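Local coordinates for beta-1,4-galactanase (Thielavia heterothallica, PDB 1HJS), which hydrolyses the beta-1,4-galactosidic linkages of type I arabinogalactans as a family 53 glycoside hydrolase, at residues R45-V50 and Y295-W300. Residues are numbered along the deposited sequence; the frame is centred on the assembly and turned at random.
Sequences RQRVWV and YWEPAW
Arg47 and Glu297 form a buried salt bridge. The guanidinium meets the carboxylate end-on, and both terminal nitrogens share one oxygen: Arg47 NH1 and Arg47 NH2 each lie 2.9 Å from Glu297 OE2. Both bonds are bent, with N-H...O angles near 133°. They reach the anti side of OE2, away from OE1, which accepts from Ser11. Arg47 NH2 also bonds to the Tyr57 hydroxyl. The Arg47 chain is extended from CG to NE, and this carries its charge to the loop after strand 290-296.

A water extends the polar network. It accepts from Arg47 NH1 at 2.9 Å and from Trp296 NE1 at 3.0 Å, lying in the plane of both groups.

The remaining contacts involve indole rings. Glu297 CG sits over the centre of one face of Trp296. Arg45 NH1 approaches Trp296 CD1 at 3.5 Å, with the guanidinium and ring planes 74° apart. Arg47 NH2 lies 3.5 Å from Trp300 CZ3, and here the planes are only 22° apart.

Arg45 is held mainly by acids outside these segments, through salt bridges to Asp8, Asp79 and the probable nucleophile Glu245. Strand 4-8 lies between strands 43-48 and 290-296, so the side chains join second neighbours across the C-terminal mouth of the (beta/alpha)8 barrel, the active-site end in clan GH-A enzymes.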
loop_
_atom_site.group_PDB
_atom_site.type_symbol
_atom_site.label_atom_id
_atom_site.label_comp_id
_atom_site.label_asym_id
_atom_site.label_seq_id
_atom_site.Cartn_x
_atom_site.Cartn_y
_atom_site.Cartn_z
ATOM N N ARG A 45 -7.150 -0.178 -0.242
ATOM C CA ARG A 45 -5.985 -0.734 -0.910
ATOM C C ARG A 45 -6.093 -2.256 -0.840
ATOM O O ARG A 45 -6.532 -2.807 0.176
ATOM C CB ARG A 45 -4.727 -0.246 -0.186
ATOM C CG ARG A 45 -3.388 -0.681 -0.776
ATOM C CD ARG A 45 -2.298 -0.033 0.069
ATOM N NE ARG A 45 -0.925 -0.256 -0.376
ATOM C CZ ARG A 45 -0.093 -1.129 0.185
ATOM N NH1 ARG A 45 -0.497 -1.885 1.200
ATOM N NH2 ARG A 45 1.173 -1.188 -0.219
ATOM N N GLN A 46 -5.690 -2.932 -1.913
ATOM C CA GLN A 46 -5.763 -4.388 -1.977
ATOM C C GLN A 46 -4.519 -4.982 -2.638
ATOM O O GLN A 46 -4.110 -4.545 -3.719
ATOM C CB GLN A 46 -7.006 -4.808 -2.774
ATOM C CG GLN A 46 -8.304 -4.223 -2.237
ATOM C CD GLN A 46 -9.519 -4.603 -3.067
ATOM O OE1 GLN A 46 -10.624 -4.135 -2.804
ATOM N NE2 GLN A 46 -9.316 -5.453 -4.071
ATOM N N ARG A 47 -3.914 -5.975 -1.994
ATOM C CA ARG A 47 -2.731 -6.609 -2.560
ATOM C C ARG A 47 -3.150 -7.684 -3.550
ATOM O O ARG A 47 -4.071 -8.460 -3.291
ATOM C CB ARG A 47 -1.852 -7.227 -1.462
ATOM C CG ARG A 47 -2.584 -8.140 -0.486
ATOM C CD ARG A 47 -1.614 -8.783 0.507
ATOM N NE ARG A 47 -2.316 -9.434 1.613
ATOM C CZ ARG A 47 -2.780 -8.798 2.686
ATOM N NH1 ARG A 47 -2.610 -7.489 2.815
ATOM N NH2 ARG A 47 -3.445 -9.469 3.621
ATOM N N VAL A 48 -2.470 -7.720 -4.691
ATOM C CA VAL A 48 -2.772 -8.702 -5.719
ATOM C C VAL A 48 -1.572 -9.606 -5.954
ATOM O O VAL A 48 -0.477 -9.132 -6.246
ATOM C CB VAL A 48 -3.133 -8.018 -7.058
ATOM C CG1 VAL A 48 -3.417 -9.076 -8.123
ATOM C CG2 VAL A 48 -4.336 -7.109 -6.869
ATOM N N TRP A 49 -1.782 -10.909 -5.810
ATOM C CA TRP A 49 -0.727 -11.881 -6.045
ATOM C C TRP A 49 -1.067 -12.599 -7.349
ATOM O O TRP A 49 -2.238 -12.721 -7.713
ATOM C CB TRP A 49 -0.626 -12.862 -4.870
ATOM C CG TRP A 49 -0.132 -12.202 -3.599
ATOM C CD1 TRP A 49 0.331 -10.917 -3.463
ATOM C CD2 TRP A 49 -0.033 -12.800 -2.300
ATOM N NE1 TRP A 49 0.712 -10.684 -2.159
ATOM C CE2 TRP A 49 0.500 -11.821 -1.426
ATOM C CE3 TRP A 49 -0.340 -14.068 -1.789
ATOM C CZ2 TRP A 49 0.731 -12.073 -0.065
ATOM C CZ3 TRP A 49 -0.109 -14.319 -0.431
ATOM C CH2 TRP A 49 0.421 -13.324 0.410
ATOM N N VAL A 50 -0.041 -13.067 -8.051
ATOM C CA VAL A 50 -0.228 -13.716 -9.342
ATOM C C VAL A 50 -0.959 -15.055 -9.313
ATOM O O VAL A 50 -2.066 -15.168 -9.852
ATOM C CB VAL A 50 1.129 -13.874 -10.056
ATOM C CG1 VAL A 50 0.936 -14.522 -11.418
ATOM C CG2 VAL A 50 1.787 -12.506 -10.195
ATOM N N TYR A 295 -3.911 3.274 6.070
ATOM C CA TYR A 295 -3.562 2.499 7.259
ATOM C C TYR A 295 -3.515 1.042 6.809
ATOM O O TYR A 295 -4.396 0.599 6.072
ATOM C CB TYR A 295 -4.627 2.660 8.344
ATOM C CG TYR A 295 -4.158 2.179 9.699
ATOM C CD1 TYR A 295 -3.492 3.040 10.570
ATOM C CD2 TYR A 295 -4.326 0.852 10.085
ATOM C CE1 TYR A 295 -3.004 2.592 11.794
ATOM C CE2 TYR A 295 -3.839 0.389 11.316
ATOM C CZ TYR A 295 -3.180 1.266 12.160
ATOM O OH TYR A 295 -2.680 0.826 13.359
ATOM N N TRP A 296 -2.516 0.283 7.246
ATOM C CA TRP A 296 -2.425 -1.103 6.799
ATOM C C TRP A 296 -3.139 -2.148 7.650
ATOM O O TRP A 296 -2.814 -2.335 8.826
ATOM C CB TRP A 296 -0.959 -1.522 6.640
ATOM C CG TRP A 296 -0.800 -2.784 5.836
ATOM C CD1 TRP A 296 -1.082 -2.949 4.510
ATOM C CD2 TRP A 296 -0.352 -4.061 6.311
ATOM N NE1 TRP A 296 -0.840 -4.247 4.129
ATOM C CE2 TRP A 296 -0.391 -4.952 5.216
ATOM C CE3 TRP A 296 0.078 -4.540 7.558
ATOM C CZ2 TRP A 296 -0.015 -6.299 5.327
ATOM C CZ3 TRP A 296 0.448 -5.878 7.671
ATOM C CH2 TRP A 296 0.398 -6.743 6.561
ATOM N N GLU A 297 -4.114 -2.821 7.037
ATOM C CA GLU A 297 -4.865 -3.906 7.674
ATOM C C GLU A 297 -5.426 -3.642 9.074
ATOM O O GLU A 297 -5.160 -4.392 10.018
ATOM C CB GLU A 297 -3.983 -5.156 7.693
ATOM C CG GLU A 297 -3.733 -5.739 6.307
ATOM C CD GLU A 297 -4.927 -6.531 5.788
ATOM O OE1 GLU A 297 -5.994 -6.503 6.438
ATOM O OE2 GLU A 297 -4.800 -7.177 4.730
ATOM N N PRO A 298 -6.253 -2.600 9.218
ATOM C CA PRO A 298 -6.833 -2.271 10.522
ATOM C C PRO A 298 -7.775 -3.330 11.101
ATOM O O PRO A 298 -7.968 -3.389 12.319
ATOM C CB PRO A 298 -7.559 -0.960 10.249
ATOM C CG PRO A 298 -8.046 -1.155 8.846
ATOM C CD PRO A 298 -6.828 -1.751 8.157
ATOM N N ALA A 299 -8.338 -4.173 10.240
ATOM C CA ALA A 299 -9.296 -5.186 10.682
ATOM C C ALA A 299 -8.805 -6.630 10.709
ATOM O O ALA A 299 -9.610 -7.551 10.872
ATOM C CB ALA A 299 -10.564 -5.091 9.825
ATOM N N TRP A 300 -7.500 -6.838 10.567
ATOM C CA TRP A 300 -6.944 -8.191 10.566
ATOM C C TRP A 300 -6.694 -8.639 12.006
ATOM O O TRP A 300 -5.544 -8.807 12.437
ATOM C CB TRP A 300 -5.634 -8.207 9.773
ATOM C CG TRP A 300 -5.231 -9.559 9.281
ATOM C CD1 TRP A 300 -5.791 -10.764 9.617
ATOM C CD2 TRP A 300 -4.159 -9.854 8.378
ATOM N NE1 TRP A 300 -5.131 -11.783 8.981
ATOM C CE2 TRP A 300 -4.126 -11.253 8.213
ATOM C CE3 TRP A 300 -3.221 -9.067 7.694
ATOM C CZ2 TRP A 300 -3.189 -11.889 7.388
ATOM C CZ3 TRP A 300 -2.287 -9.699 6.874
ATOM C CH2 TRP A 300 -2.281 -11.099 6.731
HETATM O O HOH W 1 -1.297 -5.351 1.323
#